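Local atomic coordinates of alpha-1,2-mannosidase (Bacteroides thetaiotaomicron, PDB entry 2WW2), a protein that probably hydrolyses alpha-1,2-mannosidic linkages with inversion at the anomeric carbon, as a calcium-dependent glycoside hydrolase of family GH92. Residues Y438-E450 against G512-S525. Residues are numbered along the deposited sequence; the frame is centred on the assembly and turned at random.
Sequences YPEVPEATAKTLE and GPFTEGSSWHWTWS
The carbonyl of Pro513 points into the first turn of the helix starting at Ala444, where Ala446 N donates an almost straight bond to Pro513 O (3.1 Å, 167°) and Thr445 N a weak one; before it, Glu443 N donates to Gly512 O. A loop thus packs on a helix N-terminus in the GH92 catalytic domain, which in this family is probably an (alpha/alpha)6 barrel. Pro513 also makes a CH-pi contact with Tyr438: its CD lies over one ring face, 4.0 Å from the centroid, with Pro439 CB on the opposite face. Beside the helix start, Thr515 OG1 donates to Glu443 OE1 at 2.6 Å, on the anti side and somewhat out of the carboxylate plane. Farther along, the indole of Trp522 lies flat against the helix: Ala446 CB sits 3.5 Å above the centroid of its six-membered ring, and Leu449 CD1 approaches obliquely. Trp522 NE1, donating in the ring plane to Thr515 O at 2.7 Å, fixes the ring's rotation. A leucine here would probably leave Thr515 O without this donor and open a gap beside the Ala446 methyl. The bend of Glu450 at chi2 (-81°) swings its carboxylate to the indole edge, OE2 standing 3.3 Å from Trp522 CH2 with the planes 73° apart; Arg336 pairs with that oxygen in a salt bridge. A water donates to Glu450 OE2 and to Ser525 OG, 2.7 Å from each.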
ATOM      1  N   TYR A 438     -13.104 -23.390  11.922  1.00 10.98           N
ATOM      2  CA  TYR A 438     -13.680 -22.546  10.865  1.00 11.32           C
ATOM      3  C   TYR A 438     -13.627 -23.395   9.588  1.00 11.69           C
ATOM      4  O   TYR A 438     -12.666 -24.101   9.378  1.00 11.31           O
ATOM      5  CB  TYR A 438     -12.846 -21.263  10.700  1.00 11.10           C
ATOM      6  CG  TYR A 438     -13.386 -20.326   9.638  1.00 11.93           C
ATOM      7  CD1 TYR A 438     -14.365 -19.384   9.949  1.00 12.68           C
ATOM      8  CD2 TYR A 438     -12.946 -20.404   8.326  1.00 13.48           C
ATOM      9  CE1 TYR A 438     -14.881 -18.540   8.982  1.00 13.72           C
ATOM     10  CE2 TYR A 438     -13.468 -19.560   7.332  1.00 13.42           C
ATOM     11  CZ  TYR A 438     -14.424 -18.640   7.674  1.00 14.84           C
ATOM     12  OH  TYR A 438     -14.938 -17.807   6.716  1.00 16.44           O
ATOM     13  N   PRO A 439     -14.644 -23.304   8.707  1.00 12.39           N
ATOM     14  CA  PRO A 439     -15.752 -22.358   8.660  1.00 12.35           C
ATOM     15  C   PRO A 439     -16.963 -22.773   9.496  1.00 12.84           C
ATOM     16  O   PRO A 439     -17.999 -22.117   9.425  1.00 13.44           O
ATOM     17  CB  PRO A 439     -16.117 -22.339   7.169  1.00 12.74           C
ATOM     18  CG  PRO A 439     -15.826 -23.779   6.716  1.00 11.90           C
ATOM     19  CD  PRO A 439     -14.703 -24.287   7.607  1.00 12.18           C
ATOM     20  N   GLU A 440     -16.843 -23.841  10.281  1.00 12.85           N
ATOM     21  CA  GLU A 440     -17.942 -24.284  11.142  1.00 12.73           C
ATOM     22  C   GLU A 440     -18.464 -23.189  12.072  1.00 12.82           C
ATOM     23  O   GLU A 440     -19.659 -23.107  12.331  1.00 12.18           O
ATOM     24  CB  GLU A 440     -17.515 -25.482  11.979  1.00 12.76           C
ATOM     25  CG  GLU A 440     -17.324 -26.770  11.169  1.00 14.63           C
ATOM     26  CD  GLU A 440     -15.933 -26.899  10.569  1.00 14.93           C
ATOM     27  OE1 GLU A 440     -15.158 -25.919  10.627  1.00 14.12           O
ATOM     28  OE2 GLU A 440     -15.616 -27.988  10.037  1.00 15.02           O
ATOM     29  N   VAL A 441     -17.561 -22.364  12.599  1.00 12.27           N
ATOM     30  CA  VAL A 441     -17.961 -21.276  13.494  1.00 12.09           C
ATOM     31  C   VAL A 441     -17.310 -19.986  13.015  1.00 12.16           C
ATOM     32  O   VAL A 441     -16.102 -19.948  12.809  1.00 11.88           O
ATOM     33  CB  VAL A 441     -17.516 -21.566  14.958  1.00 12.09           C
ATOM     34  CG1 VAL A 441     -17.936 -20.430  15.889  1.00 12.01           C
ATOM     35  CG2 VAL A 441     -18.078 -22.904  15.453  1.00 12.22           C
ATOM     36  N   PRO A 442     -18.107 -18.926  12.806  1.00 12.31           N
ATOM     37  CA  PRO A 442     -17.541 -17.632  12.416  1.00 12.33           C
ATOM     38  C   PRO A 442     -16.496 -17.138  13.416  1.00 12.05           C
ATOM     39  O   PRO A 442     -16.678 -17.300  14.624  1.00 11.91           O
ATOM     40  CB  PRO A 442     -18.748 -16.687  12.458  1.00 12.37           C
ATOM     41  CG  PRO A 442     -19.930 -17.574  12.214  1.00 13.75           C
ATOM     42  CD  PRO A 442     -19.578 -18.911  12.839  1.00 12.39           C
ATOM     43  N   GLU A 443     -15.413 -16.548  12.922  1.00 11.08           N
ATOM     44  CA  GLU A 443     -14.432 -15.916  13.802  1.00 10.50           C
ATOM     45  C   GLU A 443     -13.765 -16.889  14.788  1.00  9.86           C
ATOM     46  O   GLU A 443     -13.346 -16.510  15.874  1.00  9.01           O
ATOM     47  CB  GLU A 443     -15.082 -14.724  14.521  1.00 11.51           C
ATOM     48  CG  GLU A 443     -15.558 -13.680  13.516  1.00 14.46           C
ATOM     49  CD  GLU A 443     -16.451 -12.600  14.114  1.00 20.70           C
ATOM     50  OE1 GLU A 443     -16.201 -12.122  15.243  1.00 20.18           O
ATOM     51  OE2 GLU A 443     -17.407 -12.203  13.418  1.00 24.33           O
ATOM     52  N   ALA A 444     -13.618 -18.134  14.353  1.00  9.21           N
ATOM     53  CA  ALA A 444     -13.219 -19.233  15.214  1.00  8.94           C
ATOM     54  C   ALA A 444     -11.850 -19.066  15.875  1.00  8.88           C
ATOM     55  O   ALA A 444     -11.659 -19.478  17.011  1.00  8.93           O
ATOM     56  CB  ALA A 444     -13.245 -20.556  14.414  1.00  7.83           C
ATOM     57  N   THR A 445     -10.885 -18.515  15.149  1.00  8.49           N
ATOM     58  CA  THR A 445      -9.543 -18.445  15.692  1.00  8.38           C
ATOM     59  C   THR A 445      -9.476 -17.351  16.759  1.00  8.94           C
ATOM     60  O   THR A 445      -8.913 -17.558  17.845  1.00  8.49           O
ATOM     61  CB  THR A 445      -8.505 -18.223  14.579  1.00  8.42           C
ATOM     62  OG1 THR A 445      -8.439 -19.404  13.765  1.00  9.26           O
ATOM     63  CG2 THR A 445      -7.137 -17.969  15.188  1.00  8.63           C
ATOM     64  N   ALA A 446     -10.061 -16.189  16.455  1.00  7.74           N
ATOM     65  CA  ALA A 446     -10.128 -15.114  17.455  1.00  8.24           C
ATOM     66  C   ALA A 446     -10.875 -15.628  18.699  1.00  8.72           C
ATOM     67  O   ALA A 446     -10.451 -15.368  19.830  1.00  9.09           O
ATOM     68  CB  ALA A 446     -10.793 -13.871  16.874  1.00  7.41           C
ATOM     69  N   LYS A 447     -11.959 -16.387  18.502  1.00  8.24           N
ATOM     70  CA  LYS A 447     -12.663 -16.962  19.651  1.00  9.00           C
ATOM     71  C   LYS A 447     -11.779 -17.916  20.462  1.00  9.15           C
ATOM     72  O   LYS A 447     -11.735 -17.829  21.694  1.00  8.89           O
ATOM     73  CB  LYS A 447     -13.960 -17.664  19.222  1.00  8.41           C
ATOM     74  CG  LYS A 447     -15.061 -16.667  18.798  1.00  8.86           C
ATOM     75  CD  LYS A 447     -16.227 -17.359  18.064  1.00  8.68           C
ATOM     76  CE  LYS A 447     -17.374 -16.348  17.819  1.00 10.06           C
ATOM     77  NZ  LYS A 447     -18.461 -16.864  16.951  1.00  9.27           N
ATOM     78  N   THR A 448     -11.093 -18.832  19.776  1.00  8.91           N
ATOM     79  CA  THR A 448     -10.217 -19.776  20.458  1.00  8.99           C
ATOM     80  C   THR A 448      -9.213 -19.016  21.330  1.00  9.28           C
ATOM     81  O   THR A 448      -8.960 -19.383  22.490  1.00  9.48           O
ATOM     82  CB  THR A 448      -9.428 -20.634  19.439  1.00  8.93           C
ATOM     83  OG1 THR A 448     -10.340 -21.354  18.605  1.00  9.20           O
ATOM     84  CG2 THR A 448      -8.531 -21.640  20.153  1.00  8.81           C
ATOM     85  N   LEU A 449      -8.614 -17.974  20.768  1.00  8.35           N
ATOM     86  CA  LEU A 449      -7.622 -17.201  21.513  1.00  8.62           C
ATOM     87  C   LEU A 449      -8.223 -16.483  22.734  1.00  8.42           C
ATOM     88  O   LEU A 449      -7.626 -16.462  23.819  1.00  8.00           O
ATOM     89  CB  LEU A 449      -6.876 -16.230  20.573  1.00  8.94           C
ATOM     90  CG  LEU A 449      -6.051 -16.930  19.477  1.00  9.33           C
ATOM     91  CD1 LEU A 449      -5.710 -15.991  18.297  1.00  9.13           C
ATOM     92  CD2 LEU A 449      -4.764 -17.576  20.028  1.00  8.23           C
ATOM     93  N   GLU A 450      -9.405 -15.907  22.575  1.00  8.44           N
ATOM     94  CA  GLU A 450     -10.088 -15.286  23.711  1.00  8.84           C
ATOM     95  C   GLU A 450     -10.447 -16.346  24.768  1.00  8.42           C
ATOM     96  O   GLU A 450     -10.354 -16.098  25.973  1.00  8.00           O
ATOM     97  CB  GLU A 450     -11.368 -14.573  23.236  1.00  9.53           C
ATOM     98  CG  GLU A 450     -11.133 -13.396  22.266  1.00 11.71           C
ATOM     99  CD  GLU A 450     -10.743 -12.095  22.968  1.00 14.96           C
ATOM    100  OE1 GLU A 450     -10.953 -12.010  24.197  1.00 17.20           O
ATOM    101  OE2 GLU A 450     -10.221 -11.146  22.296  1.00 14.52           O
ATOM    102  N   GLY A 512     -13.159 -13.918   8.207  1.00 13.75           N
ATOM    103  CA  GLY A 512     -13.124 -15.372   8.276  1.00 13.55           C
ATOM    104  C   GLY A 512     -12.998 -15.832   9.721  1.00 13.01           C
ATOM    105  O   GLY A 512     -13.868 -15.549  10.552  1.00 13.23           O
ATOM    106  N   PRO A 513     -11.905 -16.532  10.039  1.00 12.58           N
ATOM    107  CA  PRO A 513     -11.657 -17.018  11.402  1.00 12.16           C
ATOM    108  C   PRO A 513     -11.199 -15.905  12.346  1.00 12.45           C
ATOM    109  O   PRO A 513     -11.039 -16.146  13.548  1.00 11.38           O
ATOM    110  CB  PRO A 513     -10.500 -17.994  11.208  1.00 11.98           C
ATOM    111  CG  PRO A 513      -9.730 -17.393  10.049  1.00 12.12           C
ATOM    112  CD  PRO A 513     -10.828 -16.928   9.107  1.00 12.77           C
ATOM    113  N   PHE A 514     -10.979 -14.705  11.808  1.00 12.68           N
ATOM    114  CA  PHE A 514     -10.547 -13.593  12.634  1.00 13.46           C
ATOM    115  C   PHE A 514     -11.643 -12.563  12.803  1.00 14.76           C
ATOM    116  O   PHE A 514     -12.584 -12.511  12.012  1.00 15.24           O
ATOM    117  CB  PHE A 514      -9.272 -12.944  12.081  1.00 13.43           C
ATOM    118  CG  PHE A 514      -8.104 -13.880  12.018  1.00 13.37           C
ATOM    119  CD1 PHE A 514      -7.461 -14.294  13.179  1.00 12.60           C
ATOM    120  CD2 PHE A 514      -7.668 -14.382  10.800  1.00 12.30           C
ATOM    121  CE1 PHE A 514      -6.387 -15.195  13.117  1.00 12.44           C
ATOM    122  CE2 PHE A 514      -6.585 -15.277  10.740  1.00 14.38           C
ATOM    123  CZ  PHE A 514      -5.955 -15.673  11.890  1.00 11.23           C
ATOM    124  N   THR A 515     -11.486 -11.741  13.839  1.00 15.62           N
ATOM    125  CA  THR A 515     -12.436 -10.717  14.239  1.00 17.77           C
ATOM    126  C   THR A 515     -11.739  -9.368  14.165  1.00 18.05           C
ATOM    127  O   THR A 515     -10.763  -9.149  14.859  1.00 18.06           O
ATOM    128  CB  THR A 515     -12.843 -10.957  15.724  1.00 17.35           C
ATOM    129  OG1 THR A 515     -13.705 -12.094  15.813  1.00 19.69           O
ATOM    130  CG2 THR A 515     -13.537  -9.763  16.326  1.00 19.14           C
ATOM    131  N   GLU A 516     -12.214  -8.473  13.308  1.00 19.40           N
ATOM    132  CA  GLU A 516     -11.696  -7.101  13.308  1.00 21.81           C
ATOM    133  C   GLU A 516     -10.187  -7.018  13.089  1.00 21.35           C
ATOM    134  O   GLU A 516      -9.522  -6.137  13.626  1.00 22.18           O
ATOM    135  CB  GLU A 516     -12.027  -6.441  14.644  1.00 22.97           C
ATOM    136  CG  GLU A 516     -13.519  -6.352  14.894  1.00 28.11           C
ATOM    137  CD  GLU A 516     -14.078  -5.067  14.378  1.00 33.61           C
ATOM    138  OE1 GLU A 516     -13.859  -4.036  15.052  1.00 36.22           O
ATOM    139  OE2 GLU A 516     -14.715  -5.092  13.299  1.00 36.96           O
ATOM    140  N   GLY A 517      -9.639  -7.931  12.302  1.00 20.10           N
ATOM    141  CA  GLY A 517      -8.196  -8.029  12.227  1.00 18.00           C
ATOM    142  C   GLY A 517      -7.824  -9.232  11.400  1.00 16.67           C
ATOM    143  O   GLY A 517      -8.700  -9.902  10.834  1.00 16.74           O
ATOM    144  N   SER A 518      -6.522  -9.479  11.311  1.00 14.76           N
ATOM    145  CA  SER A 518      -5.982 -10.565  10.524  1.00 12.93           C
ATOM    146  C   SER A 518      -5.023 -11.317  11.434  1.00 12.62           C
ATOM    147  O   SER A 518      -4.867 -10.961  12.603  1.00 11.34           O
ATOM    148  CB  SER A 518      -5.212 -10.010   9.328  1.00 13.19           C
ATOM    149  OG  SER A 518      -4.061  -9.316   9.792  1.00 13.22           O
ATOM    150  N   SER A 519      -4.391 -12.362  10.903  1.00 12.34           N
ATOM    151  CA  SER A 519      -3.421 -13.116  11.683  1.00 13.03           C
ATOM    152  C   SER A 519      -2.294 -12.210  12.192  1.00 13.19           C
ATOM    153  O   SER A 519      -1.715 -12.446  13.253  1.00 12.92           O
ATOM    154  CB  SER A 519      -2.825 -14.261  10.862  1.00 12.64           C
ATOM    155  OG  SER A 519      -1.945 -14.995  11.698  1.00 14.50           O
ATOM    156  N   TRP A 520      -1.985 -11.180  11.415  1.00 13.63           N
ATOM    157  CA  TRP A 520      -0.921 -10.237  11.759  1.00 14.79           C
ATOM    158  C   TRP A 520      -1.167  -9.655  13.146  1.00 14.11           C
ATOM    159  O   TRP A 520      -0.218  -9.421  13.904  1.00 14.05           O
ATOM    160  CB  TRP A 520      -0.879  -9.111  10.712  1.00 15.58           C
ATOM    161  CG  TRP A 520       0.256  -8.113  10.855  1.00 19.08           C
ATOM    162  CD1 TRP A 520       0.184  -6.839  11.378  1.00 20.36           C
ATOM    163  CD2 TRP A 520       1.612  -8.299  10.435  1.00 21.75           C
ATOM    164  NE1 TRP A 520       1.427  -6.235  11.313  1.00 22.41           N
ATOM    165  CE2 TRP A 520       2.317  -7.111  10.744  1.00 23.90           C
ATOM    166  CE3 TRP A 520       2.303  -9.358   9.837  1.00 24.06           C
ATOM    167  CZ2 TRP A 520       3.684  -6.954  10.468  1.00 27.36           C
ATOM    168  CZ3 TRP A 520       3.660  -9.207   9.561  1.00 27.34           C
ATOM    169  CH2 TRP A 520       4.340  -8.013   9.884  1.00 28.59           C
ATOM    170  N   HIS A 521      -2.436  -9.419  13.476  1.00 13.37           N
ATOM    171  CA  HIS A 521      -2.801  -8.880  14.792  1.00 13.29           C
ATOM    172  C   HIS A 521      -3.034  -9.979  15.817  1.00 12.43           C
ATOM    173  O   HIS A 521      -2.522  -9.904  16.927  1.00 13.07           O
ATOM    174  CB  HIS A 521      -4.068  -8.011  14.718  1.00 12.58           C
ATOM    175  CG  HIS A 521      -4.118  -7.123  13.519  1.00 14.84           C
ATOM    176  ND1 HIS A 521      -3.388  -5.957  13.428  1.00 17.53           N
ATOM    177  CD2 HIS A 521      -4.793  -7.241  12.351  1.00 14.91           C
ATOM    178  CE1 HIS A 521      -3.618  -5.390  12.256  1.00 16.09           C
ATOM    179  NE2 HIS A 521      -4.474  -6.146  11.587  1.00 18.25           N
ATOM    180  N   TRP A 522      -3.834 -10.974  15.445  1.00 11.60           N
ATOM    181  CA  TRP A 522      -4.322 -11.995  16.387  1.00 11.11           C
ATOM    182  C   TRP A 522      -3.235 -12.944  16.899  1.00 11.19           C
ATOM    183  O   TRP A 522      -3.376 -13.561  17.966  1.00 11.12           O
ATOM    184  CB  TRP A 522      -5.528 -12.746  15.787  1.00 10.94           C
ATOM    185  CG  TRP A 522      -6.775 -11.930  15.944  1.00 10.79           C
ATOM    186  CD1 TRP A 522      -7.330 -11.078  15.021  1.00 10.12           C
ATOM    187  CD2 TRP A 522      -7.585 -11.835  17.122  1.00 12.13           C
ATOM    188  NE1 TRP A 522      -8.457 -10.476  15.554  1.00 11.57           N
ATOM    189  CE2 TRP A 522      -8.624 -10.919  16.845  1.00 11.18           C
ATOM    190  CE3 TRP A 522      -7.524 -12.436  18.399  1.00  9.95           C
ATOM    191  CZ2 TRP A 522      -9.606 -10.591  17.794  1.00 12.28           C
ATOM    192  CZ3 TRP A 522      -8.494 -12.116  19.326  1.00 11.69           C
ATOM    193  CH2 TRP A 522      -9.528 -11.202  19.022  1.00 10.72           C
ATOM    194  N   THR A 523      -2.132 -13.034  16.164  1.00 11.11           N
ATOM    195  CA  THR A 523      -1.011 -13.869  16.599  1.00 11.35           C
ATOM    196  C   THR A 523      -0.444 -13.401  17.949  1.00 11.27           C
ATOM    197  O   THR A 523       0.117 -14.195  18.696  1.00 10.96           O
ATOM    198  CB  THR A 523       0.077 -13.945  15.506  1.00 11.43           C
ATOM    199  OG1 THR A 523      -0.453 -14.676  14.391  1.00 11.02           O
ATOM    200  CG2 THR A 523       1.358 -14.667  16.016  1.00 11.78           C
ATOM    201  N   TRP A 524      -0.630 -12.126  18.280  1.00 10.81           N
ATOM    202  CA  TRP A 524      -0.124 -11.582  19.550  1.00 10.76           C
ATOM    203  C   TRP A 524      -1.059 -11.767  20.735  1.00 10.44           C
ATOM    204  O   TRP A 524      -0.727 -11.395  21.865  1.00 10.69           O
ATOM    205  CB  TRP A 524       0.189 -10.087  19.381  1.00 11.01           C
ATOM    206  CG  TRP A 524       1.218  -9.902  18.312  1.00 10.91           C
ATOM    207  CD1 TRP A 524       0.995  -9.530  17.009  1.00 11.83           C
ATOM    208  CD2 TRP A 524       2.625 -10.141  18.427  1.00 12.22           C
ATOM    209  NE1 TRP A 524       2.187  -9.509  16.322  1.00 11.97           N
ATOM    210  CE2 TRP A 524       3.199  -9.878  17.163  1.00 11.66           C
ATOM    211  CE3 TRP A 524       3.456 -10.537  19.478  1.00 12.72           C
ATOM    212  CZ2 TRP A 524       4.564  -9.994  16.922  1.00 12.52           C
ATOM    213  CZ3 TRP A 524       4.823 -10.663  19.232  1.00 14.88           C
ATOM    214  CH2 TRP A 524       5.360 -10.383  17.961  1.00 14.29           C
ATOM    215  N   SER A 525      -2.238 -12.326  20.486  1.00 10.27           N
ATOM    216  CA  SER A 525      -3.269 -12.402  21.523  1.00 10.95           C
ATOM    217  C   SER A 525      -3.010 -13.552  22.499  1.00 11.23           C
ATOM    218  O   SER A 525      -3.816 -14.493  22.615  1.00 11.59           O
ATOM    219  CB  SER A 525      -4.670 -12.524  20.892  1.00 10.97           C
ATOM    220  OG  SER A 525      -5.678 -12.345  21.868  1.00 10.49           O
TER
HETATM  221  O   HOH W   1      -4.705 -16.962  23.922  1.00 11.31           O
HETATM  222  O   HOH W   2      -6.539 -13.743  24.089  1.00 13.00           O
HETATM  223  O   HOH W   3      -7.588 -10.408  22.195  1.00 13.57           O